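Local atomic coordinates of transcription factor SPN1 (Saccharomyces cerevisiae, PDB entry 3NFQ), a protein that takes part in regulating RNA polymerase II transcription, possibly in both TBP recruitment and post-recruitment steps, and interacts with Spt6, with Spt5 and with chromatin. Residues E143-I146 with A147-R151; G122-V125 with I126-K130; A49-K52 with V53-L56; R20-D23 with E24-A28; L63-A66 with N67-D70. All coordinates share one frame; numbering follows the deposited sequence.

Contact 1: residues E143-I146 with A147-R151; sequences EKLI and AEWTR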
loop_
_atom_site.group_PDB
_atom_site.type_symbol
_atom_site.label_atom_id
_atom_site.label_comp_id
_atom_site.label_asym_id
_atom_site.label_seq_id
_atom_site.Cartn_x
_atom_site.Cartn_y
_atom_site.Cartn_z
ATOM N N GLU A 143 -2.898 1.215 14.432
ATOM C CA GLU A 143 -2.457 1.910 15.636
ATOM C C GLU A 143 -1.223 1.249 16.259
ATOM O O GLU A 143 -0.323 1.944 16.710
ATOM C CB GLU A 143 -3.654 1.961 16.607
ATOM C CG GLU A 143 -3.340 2.308 17.974
ATOM C CD GLU A 143 -4.527 2.039 18.882
ATOM O OE1 GLU A 143 -4.285 1.332 19.889
ATOM O OE2 GLU A 143 -5.687 2.476 18.540
ATOM N N LYS A 144 -1.165 -0.080 16.256
ATOM C CA LYS A 144 0.039 -0.801 16.702
ATOM C C LYS A 144 1.227 -0.508 15.814
ATOM O O LYS A 144 2.345 -0.302 16.293
ATOM C CB LYS A 144 -0.201 -2.316 16.684
ATOM C CG LYS A 144 1.075 -3.099 17.007
ATOM C CD LYS A 144 0.928 -4.526 16.461
ATOM C CE LYS A 144 2.258 -5.143 16.015
ATOM N NZ LYS A 144 1.957 -6.664 16.031
ATOM N N LEU A 145 0.999 -0.495 14.499
ATOM C CA LEU A 145 2.125 -0.324 13.578
ATOM C C LEU A 145 2.670 1.095 13.656
ATOM O O LEU A 145 3.878 1.289 13.643
ATOM C CB LEU A 145 1.699 -0.594 12.154
ATOM C CG LEU A 145 1.502 -2.102 11.926
ATOM C CD1 LEU A 145 0.945 -2.269 10.502
ATOM C CD2 LEU A 145 2.807 -2.816 12.067
ATOM N N ILE A 146 1.809 2.072 13.678
ATOM C CA ILE A 146 2.343 3.442 13.749
ATOM C C ILE A 146 3.180 3.716 15.024
ATOM O O ILE A 146 4.202 4.426 14.982
ATOM C CB ILE A 146 1.227 4.524 13.508
ATOM C CG1 ILE A 146 1.841 5.878 13.139
ATOM C CG2 ILE A 146 0.292 4.670 14.623
ATOM C CD1 ILE A 146 2.227 5.897 11.642
ATOM N N ALA A 147 2.704 3.211 16.157
ATOM C CA ALA A 147 3.445 3.299 17.432
ATOM C C ALA A 147 4.781 2.620 17.314
ATOM O O ALA A 147 5.812 3.144 17.743
ATOM C CB ALA A 147 2.602 2.677 18.571
ATOM N N GLU A 148 4.786 1.443 16.722
ATOM C CA GLU A 148 5.986 0.685 16.591
ATOM C C GLU A 148 6.985 1.360 15.648
ATOM O O GLU A 148 8.188 1.454 15.949
ATOM C CB GLU A 148 5.608 -0.702 16.081
ATOM C CG GLU A 148 6.736 -1.618 15.889
ATOM C CD GLU A 148 6.283 -2.987 15.419
ATOM O OE1 GLU A 148 5.354 -3.562 16.016
ATOM O OE2 GLU A 148 6.877 -3.513 14.461
ATOM N N TRP A 149 6.498 1.792 14.481
ATOM C CA TRP A 149 7.388 2.288 13.451
ATOM C C TRP A 149 8.000 3.596 13.932
ATOM O O TRP A 149 9.121 3.907 13.564
ATOM C CB TRP A 149 6.623 2.534 12.157
ATOM C CG TRP A 149 6.192 1.254 11.495
ATOM C CD1 TRP A 149 6.747 0.033 11.645
ATOM C CD2 TRP A 149 5.142 1.111 10.530
ATOM N NE1 TRP A 149 6.067 -0.901 10.881
ATOM C CE2 TRP A 149 5.082 -0.250 10.176
ATOM C CE3 TRP A 149 4.210 1.984 9.993
ATOM C CZ2 TRP A 149 4.154 -0.748 9.220
ATOM C CZ3 TRP A 149 3.286 1.503 9.033
ATOM C CH2 TRP A 149 3.254 0.137 8.688
ATOM N N THR A 150 7.268 4.336 14.751
ATOM C CA THR A 150 7.783 5.643 15.244
ATOM C C THR A 150 8.405 5.547 16.669
ATOM O O THR A 150 8.586 6.572 17.350
ATOM C CB THR A 150 6.683 6.673 15.279
ATOM O OG1 THR A 150 5.692 6.274 16.229
ATOM C CG2 THR A 150 6.021 6.834 13.861
ATOM N N ARG A 151 8.706 4.325 17.116
ATOM C CA ARG A 151 9.173 4.109 18.505
ATOM C C ARG A 151 10.551 4.736 18.750
ATOM O O ARG A 151 11.396 4.709 17.864
ATOM C CB ARG A 151 9.216 2.608 18.831
ATOM C CG ARG A 151 10.343 1.847 18.127
ATOM C CD ARG A 151 10.103 0.401 18.283
ATOM N NE ARG A 151 11.142 -0.481 17.753
ATOM C CZ ARG A 151 11.228 -0.869 16.470
ATOM N NH1 ARG A 151 10.381 -0.391 15.565
ATOM N NH2 ARG A 151 12.151 -1.735 16.087
#

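Contact 2: residues G122-V125 with I126-K130; sequences GRVV and IFYTK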
loop_
_atom_site.group_PDB
_atom_site.type_symbol
_atom_site.label_atom_id
_atom_site.label_comp_id
_atom_site.label_asym_id
_atom_site.label_seq_id
_atom_site.Cartn_x
_atom_site.Cartn_y
_atom_site.Cartn_z
ATOM N N GLY A 122 2.773 7.340 6.522
ATOM C CA GLY A 122 2.445 7.673 7.921
ATOM C C GLY A 122 1.069 8.290 8.023
ATOM O O GLY A 122 0.275 7.879 8.870
ATOM N N ARG A 123 0.780 9.331 7.227
ATOM C CA ARG A 123 -0.516 9.997 7.387
ATOM C C ARG A 123 -1.685 9.164 6.965
ATOM O O ARG A 123 -2.754 9.314 7.509
ATOM C CB ARG A 123 -0.608 11.372 6.725
ATOM C CG ARG A 123 -0.196 11.439 5.314
ATOM C CD ARG A 123 0.331 12.951 4.960
ATOM N NE ARG A 123 -0.392 13.977 5.716
ATOM C CZ ARG A 123 -1.657 14.301 5.463
ATOM N NH1 ARG A 123 -2.273 13.664 4.473
ATOM N NH2 ARG A 123 -2.306 15.228 6.191
ATOM N N VAL A 124 -1.448 8.234 6.045
ATOM C CA VAL A 124 -2.499 7.275 5.614
ATOM C C VAL A 124 -2.786 6.217 6.718
ATOM O O VAL A 124 -3.944 5.956 7.057
ATOM C CB VAL A 124 -2.148 6.645 4.251
ATOM C CG1 VAL A 124 -3.201 5.567 3.921
ATOM C CG2 VAL A 124 -2.224 7.754 3.098
ATOM N N VAL A 125 -1.738 5.688 7.338
ATOM C CA VAL A 125 -1.923 4.708 8.426
ATOM C C VAL A 125 -2.616 5.393 9.620
ATOM O O VAL A 125 -3.527 4.817 10.259
ATOM C CB VAL A 125 -0.578 3.993 8.804
ATOM C CG1 VAL A 125 -0.742 3.063 10.046
ATOM C CG2 VAL A 125 -0.098 3.182 7.620
ATOM N N ILE A 126 -2.254 6.643 9.899
ATOM C CA ILE A 126 -2.972 7.384 10.937
ATOM C C ILE A 126 -4.475 7.486 10.598
ATOM O O ILE A 126 -5.336 7.267 11.453
ATOM C CB ILE A 126 -2.329 8.787 11.183
ATOM C CG1 ILE A 126 -0.961 8.607 11.867
ATOM C CG2 ILE A 126 -3.277 9.681 12.056
ATOM C CD1 ILE A 126 -0.050 9.813 11.887
ATOM N N PHE A 127 -4.803 7.811 9.343
ATOM C CA PHE A 127 -6.177 7.895 8.909
ATOM C C PHE A 127 -6.928 6.560 9.187
ATOM O O PHE A 127 -8.097 6.535 9.613
ATOM C CB PHE A 127 -6.219 8.223 7.387
ATOM C CG PHE A 127 -7.593 8.092 6.780
ATOM C CD1 PHE A 127 -8.494 9.160 6.747
ATOM C CD2 PHE A 127 -8.017 6.882 6.265
ATOM C CE1 PHE A 127 -9.801 9.011 6.209
ATOM C CE2 PHE A 127 -9.298 6.754 5.723
ATOM C CZ PHE A 127 -10.174 7.777 5.688
ATOM N N TYR A 128 -6.239 5.446 8.991
ATOM C CA TYR A 128 -6.879 4.125 9.252
ATOM C C TYR A 128 -7.229 3.949 10.764
ATOM O O TYR A 128 -8.197 3.259 11.113
ATOM C CB TYR A 128 -5.964 3.008 8.786
ATOM C CG TYR A 128 -6.283 2.630 7.343
ATOM C CD1 TYR A 128 -5.839 3.436 6.299
ATOM C CD2 TYR A 128 -7.031 1.481 7.023
ATOM C CE1 TYR A 128 -6.126 3.113 4.938
ATOM C CE2 TYR A 128 -7.309 1.141 5.654
ATOM C CZ TYR A 128 -6.842 1.988 4.621
ATOM O OH TYR A 128 -7.085 1.758 3.277
ATOM N N THR A 129 -6.446 4.601 11.635
ATOM C CA THR A 129 -6.704 4.506 13.102
ATOM C C THR A 129 -7.968 5.232 13.540
ATOM O O THR A 129 -8.560 4.886 14.600
ATOM C CB THR A 129 -5.533 4.993 13.955
ATOM O OG1 THR A 129 -5.443 6.436 13.890
ATOM C CG2 THR A 129 -4.226 4.358 13.531
ATOM N N LYS A 130 -8.396 6.185 12.707
ATOM C CA LYS A 130 -9.530 7.113 12.969
ATOM C C LYS A 130 -10.808 6.927 12.145
ATOM O O LYS A 130 -11.915 7.193 12.647
ATOM C CB LYS A 130 -9.073 8.555 12.711
ATOM C CG LYS A 130 -8.063 9.128 13.708
ATOM C CD LYS A 130 -7.641 10.463 13.101
ATOM C CE LYS A 130 -6.407 11.107 13.737
ATOM N NZ LYS A 130 -6.022 12.307 12.889
#

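Contact 3: residues A49-K52 with V53-L56; sequences AMQK and VKLL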
loop_
_atom_site.group_PDB
_atom_site.type_symbol
_atom_site.label_atom_id
_atom_site.label_comp_id
_atom_site.label_asym_id
_atom_site.label_seq_id
_atom_site.Cartn_x
_atom_site.Cartn_y
_atom_site.Cartn_z
ATOM N N ALA A 49 -13.373 -2.262 -11.134
ATOM C CA ALA A 49 -11.916 -2.105 -11.103
ATOM C C ALA A 49 -11.214 -3.426 -10.681
ATOM O O ALA A 49 -11.541 -4.064 -9.673
ATOM C CB ALA A 49 -11.567 -0.914 -10.193
HETATM N N MSE A 50 -10.337 -3.920 -11.521
HETATM C CA MSE A 50 -9.675 -5.166 -11.208
HETATM C C MSE A 50 -8.174 -5.117 -11.275
HETATM O O MSE A 50 -7.561 -6.126 -10.986
HETATM C CB MSE A 50 -10.144 -6.291 -12.163
HETATM C CG MSE A 50 -11.637 -6.468 -12.167
HETATM SE SE MSE A 50 -12.048 -8.107 -13.267
HETATM C CE MSE A 50 -11.277 -7.500 -15.117
ATOM N N GLN A 51 -7.550 -3.988 -11.634
ATOM C CA GLN A 51 -6.123 -4.060 -11.901
ATOM C C GLN A 51 -5.295 -4.338 -10.636
ATOM O O GLN A 51 -4.374 -5.158 -10.674
ATOM C CB GLN A 51 -5.590 -2.838 -12.653
ATOM C CG GLN A 51 -6.220 -2.638 -14.064
ATOM C CD GLN A 51 -6.002 -3.889 -14.942
ATOM O OE1 GLN A 51 -6.951 -4.589 -15.198
ATOM N NE2 GLN A 51 -4.756 -4.166 -15.357
ATOM N N LYS A 52 -5.567 -3.599 -9.568
ATOM C CA LYS A 52 -4.884 -3.856 -8.292
ATOM C C LYS A 52 -5.070 -5.294 -7.799
ATOM O O LYS A 52 -4.085 -5.937 -7.440
ATOM C CB LYS A 52 -5.367 -2.888 -7.221
ATOM C CG LYS A 52 -5.060 -1.454 -7.545
ATOM C CD LYS A 52 -5.354 -0.625 -6.256
ATOM C CE LYS A 52 -6.833 -0.542 -5.777
ATOM N NZ LYS A 52 -7.694 0.062 -6.898
ATOM N N VAL A 53 -6.295 -5.805 -7.813
ATOM C CA VAL A 53 -6.507 -7.199 -7.325
ATOM C C VAL A 53 -5.789 -8.202 -8.153
ATOM O O VAL A 53 -5.323 -9.204 -7.631
ATOM C CB VAL A 53 -8.003 -7.624 -7.129
ATOM C CG1 VAL A 53 -8.680 -6.748 -6.119
ATOM C CG2 VAL A 53 -8.796 -7.625 -8.423
ATOM N N LYS A 54 -5.650 -7.946 -9.455
ATOM C CA LYS A 54 -4.881 -8.876 -10.250
ATOM C C LYS A 54 -3.420 -8.847 -9.918
ATOM O O LYS A 54 -2.747 -9.849 -10.080
ATOM C CB LYS A 54 -4.998 -8.568 -11.745
ATOM C CG LYS A 54 -6.359 -8.876 -12.306
ATOM C CD LYS A 54 -6.272 -8.704 -13.840
ATOM C CE LYS A 54 -7.645 -8.698 -14.448
ATOM N NZ LYS A 54 -7.611 -8.132 -15.850
ATOM N N LEU A 55 -2.895 -7.657 -9.563
ATOM C CA LEU A 55 -1.512 -7.511 -9.222
ATOM C C LEU A 55 -1.236 -7.869 -7.748
ATOM O O LEU A 55 -0.112 -8.136 -7.394
ATOM C CB LEU A 55 -1.037 -6.086 -9.513
ATOM C CG LEU A 55 0.442 -5.707 -9.406
ATOM C CD1 LEU A 55 1.421 -6.611 -10.245
ATOM C CD2 LEU A 55 0.598 -4.256 -9.820
ATOM N N LEU A 56 -2.245 -7.859 -6.903
ATOM C CA LEU A 56 -2.021 -8.031 -5.450
ATOM C C LEU A 56 -1.143 -9.240 -5.031
ATOM O O LEU A 56 -0.252 -9.100 -4.210
ATOM C CB LEU A 56 -3.375 -7.982 -4.724
ATOM C CG LEU A 56 -3.345 -8.127 -3.188
ATOM C CD1 LEU A 56 -2.624 -6.892 -2.527
ATOM C CD2 LEU A 56 -4.754 -8.310 -2.681
HETATM O O HOH W 1 -8.641 -3.838 -8.166
#

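Contact 4: residues R20-D23 with E24-A28; sequences RLKD and EMNIA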
loop_
_atom_site.group_PDB
_atom_site.type_symbol
_atom_site.label_atom_id
_atom_site.label_comp_id
_atom_site.label_asym_id
_atom_site.label_seq_id
_atom_site.Cartn_x
_atom_site.Cartn_y
_atom_site.Cartn_z
ATOM N N ARG A 20 10.182 -1.398 -11.081
ATOM C CA ARG A 20 9.178 -1.874 -12.006
ATOM C C ARG A 20 7.868 -2.290 -11.321
ATOM O O ARG A 20 6.800 -2.104 -11.871
ATOM C CB ARG A 20 9.682 -3.091 -12.771
ATOM C CG ARG A 20 10.559 -2.756 -13.946
ATOM C CD ARG A 20 10.746 -3.988 -14.835
ATOM N NE ARG A 20 12.029 -3.926 -15.541
ATOM C CZ ARG A 20 12.174 -3.713 -16.851
ATOM N NH1 ARG A 20 11.111 -3.546 -17.642
ATOM N NH2 ARG A 20 13.395 -3.660 -17.376
ATOM N N LEU A 21 7.962 -2.874 -10.132
ATOM C CA LEU A 21 6.753 -3.174 -9.375
ATOM C C LEU A 21 6.103 -1.867 -8.922
ATOM O O LEU A 21 4.902 -1.687 -9.001
ATOM C CB LEU A 21 7.112 -4.054 -8.178
ATOM C CG LEU A 21 5.943 -4.432 -7.282
ATOM C CD1 LEU A 21 4.949 -5.302 -8.046
ATOM C CD2 LEU A 21 6.475 -5.138 -6.038
ATOM N N LYS A 22 6.927 -0.935 -8.511
ATOM C CA LYS A 22 6.446 0.358 -8.090
ATOM C C LYS A 22 5.612 0.977 -9.218
ATOM O O LYS A 22 4.450 1.326 -9.031
ATOM C CB LYS A 22 7.647 1.180 -7.700
ATOM C CG LYS A 22 7.333 2.527 -7.228
ATOM C CD LYS A 22 8.607 3.141 -6.631
ATOM C CE LYS A 22 8.361 4.584 -6.235
ATOM N NZ LYS A 22 9.697 5.217 -6.077
ATOM N N ASP A 23 6.175 1.015 -10.418
ATOM C CA ASP A 23 5.435 1.483 -11.605
ATOM C C ASP A 23 4.208 0.676 -11.911
ATOM O O ASP A 23 3.176 1.230 -12.235
ATOM C CB ASP A 23 6.320 1.447 -12.883
ATOM C CG ASP A 23 7.543 2.396 -12.823
ATOM O OD1 ASP A 23 7.525 3.407 -12.085
ATOM O OD2 ASP A 23 8.530 2.120 -13.590
ATOM N N GLU A 24 4.300 -0.653 -11.878
ATOM C CA GLU A 24 3.119 -1.433 -12.129
ATOM C C GLU A 24 2.006 -1.151 -11.126
ATOM O O GLU A 24 0.828 -1.217 -11.485
ATOM C CB GLU A 24 3.408 -2.925 -12.022
ATOM C CG GLU A 24 4.377 -3.471 -13.099
ATOM C CD GLU A 24 3.686 -3.670 -14.452
ATOM O OE1 GLU A 24 2.462 -3.945 -14.449
ATOM O OE2 GLU A 24 4.365 -3.551 -15.511
HETATM N N MSE A 25 2.377 -0.959 -9.855
HETATM C CA MSE A 25 1.345 -0.680 -8.841
HETATM C C MSE A 25 0.681 0.631 -9.133
HETATM O O MSE A 25 -0.548 0.775 -8.982
HETATM C CB MSE A 25 1.990 -0.689 -7.435
HETATM C CG MSE A 25 2.351 -2.065 -7.036
HETATM SE SE MSE A 25 3.072 -1.966 -5.144
HETATM C CE MSE A 25 1.304 -1.785 -4.251
ATOM N N ASN A 26 1.481 1.634 -9.515
ATOM C CA ASN A 26 0.881 2.942 -9.802
ATOM C C ASN A 26 -0.018 2.893 -11.032
ATOM O O ASN A 26 -1.057 3.535 -11.055
ATOM C CB ASN A 26 1.951 4.049 -10.035
ATOM C CG ASN A 26 2.818 4.283 -8.841
ATOM O OD1 ASN A 26 3.942 4.850 -8.956
ATOM N ND2 ASN A 26 2.343 3.849 -7.673
ATOM N N ILE A 27 0.404 2.151 -12.052
ATOM C CA ILE A 27 -0.416 2.026 -13.278
ATOM C C ILE A 27 -1.713 1.325 -12.920
ATOM O O ILE A 27 -2.792 1.720 -13.314
ATOM C CB ILE A 27 0.326 1.214 -14.363
ATOM C CG1 ILE A 27 1.443 2.067 -14.966
ATOM C CG2 ILE A 27 -0.688 0.734 -15.445
ATOM C CD1 ILE A 27 2.582 1.251 -15.655
ATOM N N ALA A 28 -1.635 0.272 -12.127
ATOM C CA ALA A 28 -2.892 -0.396 -11.729
ATOM C C ALA A 28 -3.830 0.497 -10.950
ATOM O O ALA A 28 -5.061 0.489 -11.148
ATOM C CB ALA A 28 -2.583 -1.656 -10.936
HETATM O O HOH W 2 5.028 5.262 -11.423
#

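Contact 5: residues L63-A66 with N67-D70; sequences LSKA and NLAD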
loop_
_atom_site.group_PDB
_atom_site.type_symbol
_atom_site.label_atom_id
_atom_site.label_comp_id
_atom_site.label_asym_id
_atom_site.label_seq_id
_atom_site.Cartn_x
_atom_site.Cartn_y
_atom_site.Cartn_z
ATOM N N LEU A 63 6.565 -8.229 -1.050
ATOM C CA LEU A 63 6.651 -7.580 0.249
ATOM C C LEU A 63 6.977 -8.607 1.354
ATOM O O LEU A 63 7.489 -8.241 2.388
ATOM C CB LEU A 63 5.354 -6.805 0.610
ATOM C CG LEU A 63 4.986 -5.510 -0.130
ATOM C CD1 LEU A 63 3.620 -4.973 0.289
ATOM C CD2 LEU A 63 6.044 -4.405 0.116
ATOM N N SER A 64 6.703 -9.890 1.108
ATOM C CA SER A 64 6.895 -10.912 2.134
ATOM C C SER A 64 8.329 -11.442 2.152
ATOM O O SER A 64 8.695 -12.176 3.071
ATOM C CB SER A 64 5.954 -12.092 1.879
ATOM O OG SER A 64 6.581 -12.924 0.914
ATOM N N LYS A 65 9.138 -11.107 1.161
ATOM C CA LYS A 65 10.492 -11.673 1.079
ATOM C C LYS A 65 11.498 -10.933 1.918
ATOM O O LYS A 65 11.806 -9.776 1.666
ATOM C CB LYS A 65 10.957 -11.788 -0.363
ATOM C CG LYS A 65 10.212 -12.870 -1.059
ATOM C CD LYS A 65 10.514 -12.893 -2.527
ATOM C CE LYS A 65 9.583 -13.866 -3.269
ATOM N NZ LYS A 65 9.343 -15.157 -2.527
ATOM N N ALA A 66 11.983 -11.612 2.962
ATOM C CA ALA A 66 12.892 -11.011 3.935
ATOM C C ALA A 66 14.077 -10.331 3.264
ATOM O O ALA A 66 14.449 -9.218 3.624
ATOM C CB ALA A 66 13.392 -12.096 4.916
ATOM N N ASN A 67 14.680 -10.966 2.269
ATOM C CA ASN A 67 15.877 -10.333 1.691
ATOM C C ASN A 67 15.594 -9.241 0.707
ATOM O O ASN A 67 16.527 -8.666 0.133
ATOM C CB ASN A 67 16.875 -11.310 1.110
ATOM C CG ASN A 67 16.237 -12.497 0.529
ATOM O OD1 ASN A 67 15.500 -12.417 -0.481
ATOM N ND2 ASN A 67 16.498 -13.653 1.162
ATOM N N LEU A 68 14.314 -8.939 0.510
ATOM C CA LEU A 68 13.971 -7.806 -0.325
ATOM C C LEU A 68 13.678 -6.557 0.493
ATOM O O LEU A 68 13.506 -5.480 -0.093
ATOM C CB LEU A 68 12.829 -8.174 -1.291
ATOM C CG LEU A 68 13.172 -9.246 -2.332
ATOM C CD1 LEU A 68 12.042 -9.486 -3.340
ATOM C CD2 LEU A 68 14.471 -8.891 -3.059
ATOM N N ALA A 69 13.659 -6.661 1.843
ATOM C CA ALA A 69 13.282 -5.509 2.699
ATOM C C ALA A 69 14.055 -4.226 2.442
ATOM O O ALA A 69 13.480 -3.127 2.306
ATOM C CB ALA A 69 13.346 -5.867 4.200
ATOM N N ASP A 70 15.380 -4.355 2.420
ATOM C CA ASP A 70 16.254 -3.232 2.110
ATOM C C ASP A 70 15.918 -2.593 0.787
ATOM O O ASP A 70 15.769 -1.377 0.729
ATOM C CB ASP A 70 17.729 -3.686 2.078
ATOM C CG ASP A 70 18.294 -3.954 3.454
ATOM O OD1 ASP A 70 17.722 -3.473 4.461
ATOM O OD2 ASP A 70 19.333 -4.661 3.517
HETATM O O HOH W 3 16.699 -7.265 3.055
#

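Contact 1: residues E143-I146 with A147-R151
Leu145 lies across one face of the Trp149 indole, a turn further along helix 136-149. Its CB stands 3.8 Å from the centroid of the six-membered ring, only 9° off the normal, a CH-pi contact; CD1 and CD2 both reach CZ2. The Leu145 carbonyl oxygen sits over the same face nearer CG, at 3.2 Å, while accepting the Trp149 N-H. With CG anti to its carbonyl carbon (chi1 -71°), Trp149 folds back along the helix beneath Leu145, and Leu106, Leu116 and Val125 from three other helices pack on the indole. Replacing the indole by the methyl group of alanine would probably strip Leu145 of its flat partner and open a gap where these helices meet.

The outward side is much looser. Lys144 and Glu148 run alongside each other, yet only CE comes near OE1, at 3.5 Å; NZ remains 4.6 Å from that oxygen, so any attraction of the charges acts at a distance.

At the C-terminal end the polar groups gather. Ile146 O accepts from Thr150 OG1 at 2.7 Å and from Thr150 N at 3.1 Å. Glu148 O is likewise held twice, by Arg151 N and by Arg151 NH1 (2.9 Å), which approach from opposite faces of its plane. Two carbonyls of the last turn, those of Ile146 and Glu148, thus find donors in the residues that follow the helix.

Contact 2: residues G122-V125 with I126-K130
Ile126 lays its side chain on the carbonyl of Gly122, one turn back on helix 121-130: CG1 is 3.3 Å from Gly122 O, and the same oxygen accepts the Ile126 N-H at 3.0 Å. Gly122 has no side chain to meet it, so this is branch against backbone. Phe127 follows with N bonded to Arg123 O at 3.1 Å. Its CB rests 3.2 Å from Val124 O, but CG is anti to the backbone N (chi1 170°) and the ring swings off toward Pro87.

Tyr128 carries the apolar part. Its N bonds to Val124 O at 3.0 Å, and that oxygen also lies in the plane of the ring, at its edge, 3.2 Å from CD1. Alongside, Val124 CG1 meets CE1 at 4.0 Å, both side chains pointing the same way. This is the inner face of a helix in the TFIIS N-terminal, helical-bundle-like domain: Val124 and Tyr128 look toward helices 77-85 and 96-107, where Phe103 stacks edge-to-face with the tyrosine and Leu85 O takes a hydrogen bond from OH. A leucine in place of Tyr128 would probably leave Leu85 O without this donor and Phe103 without its aromatic mate.

Thr129 then gives its N-H to Val125 O and sets CG2 against the same oxygen. Its OG1 turns back to donate to Ile126 O at 2.6 Å, in the carbonyl plane and on a lone pair. Lys130 closes the run with its N bonded to Phe127 O.

Contact 3: residues A49-K52 with V53-L56
The flat side-chain group here is the Gln51 amide, which faces Lys54 with its oxygen end: OE1 is 3.7 Å from Lys54 NZ. What brings the amide there is a bend at chi2 (-57°), which curls the chain back after CB has set off away from the following turn. From another direction the methyl end of Met50, a selenomethionine, approaches the same amine, its CE 3.8 Å from NZ, after a bend about the bond to SE. Lys54 itself is extended, so its methylenes pass over the start of the helix, CG lying 3.3 Å from Met50 O, and its amine ends near both side chains, which reach it from directions roughly at right angles.

Val53 adds a shorter branch. Its CG2 touches Met50 O at 3.2 Å and is 4.2 Å from Met50 CB. Beneath these lie the ordinary helical backbone bonds: Lys54 N bonds to Met50 O at 3.1 Å and Leu55 N to Gln51 O. Val53 N, in the first turn, donates to a water at 3.1 Å, which reaches Ala49 O in turn by a weak bond.

Lys52 turns to the other side, where its NZ makes a salt bridge with Asp32 of helix 10-42; the second oxygen of that carboxylate accepts the Gln51 N-H. Together these make the first turn of helix 51-63, with Met50 at the N-cap position: of the early N-H groups, which lack the helical carbonyl partner one turn back, that of Val53 is met by a water and that of Gln51 by Asp32 of the long helix.

Contact 4: residues R20-D23 with E24-A28
Asp23 and Asn26 are joined through a water: it donates to Asp23 OD1 at 3.2 Å and to Asn26 OD1 at 2.7 Å, linking two acceptors that could not bond each other directly. The Asn26 amide stands over the Lys22 carbonyl, with CG 3.4 Å from Lys22 O, while the Asn26 N-H is bonded to that oxygen.

On the buried side Leu21 and Met25, a selenomethionine, meet more loosely, CD1 to CG at 4.3 Å. Met25 CG presses instead on Leu21 O at 3.2 Å, since a chi1 of -72° sets it on the backbone N side, over the preceding turn. Glu24 does the same on the exposed side, its CG 3.0 Å from Arg20 O, and Ile27 sets CG1 on Asp23 O at 3.3 Å. This is mid-length in the long helix 10-42, where regular i to i+4 bonds such as Met25 N to Leu21 O (2.8 Å) carry a buried stripe on one side and charges on the other.

The next shell fixes the polar groups. Ser80 OG of helix 77-85 bonds to Lys22 O and, weakly, to Asn26 ND2; Lys22 NZ reaches Asn75 O, and Arg20 pairs with Glu16. Trp84 NE1 donates to Met25 O, while Leu21 and Met25 pack on Val62 and Val59 of helix 51-63.

Contact 5: residues L63-A66 with N67-D70
Lys65 runs beside Leu68, and its aliphatic part does the touching. CB meets Leu68 CG and CD1, each at 3.9 Å. Further out, CD comes to 3.8 Å from Leu68 CD1, so the two chains travel together in the same direction. CE continues the extended chain past the leucine, and a bend at chi4 (-41°) then turns NZ.

Behind the side chains the backbone makes a tight turn. Leu68 N bonds to Lys65 O at 2.9 Å, and the backbone angles of Ala66 and Asn67 make this a type I beta turn. The next step repeats the i to i+3 pattern, Ala69 N to Ala66 O at 3.2 Å. Ala66 O also accepts from a water at 3.0 Å, and this water accepts the Asp70 N-H at 3.3 Å, so that it bridges the turn to the first residues of the helix that follows.

The turn connects helix 51-63 with the short helix 69-74. At the end of helix 51-63 Leu63 is buried on Leu77 and Val81 of helix 77-85; at the start of helix 69-74 Ala69 rests on the loop residues Leu109 and Pro110, with Lys65 on the surface between.

How the contacts relate
Contacts 1, 2 and 4 are partly buried; contacts 3 and 5 are surface turns without a buried residue among those that touch. Contact 2 on helix 121-130 and contact 1 on the next helix, 136-149, pack on each other through Val125 against Trp149 and Ile126 against Ile146. Contact 4 on helix 10-42 and contact 3 on helix 51-63 form a second pair, where Glu24 and Ala28 lie against Leu55 and Gln51. These pairs are on opposite sides of the chain's centre. Contacts 1 and 2 set aromatic rings against aliphatic side chains; contact 4 has no ring and mixes loose apolar packing with a water-joined polar pair. Contacts 3 and 5, near helix starts, use water to meet backbone N-H groups.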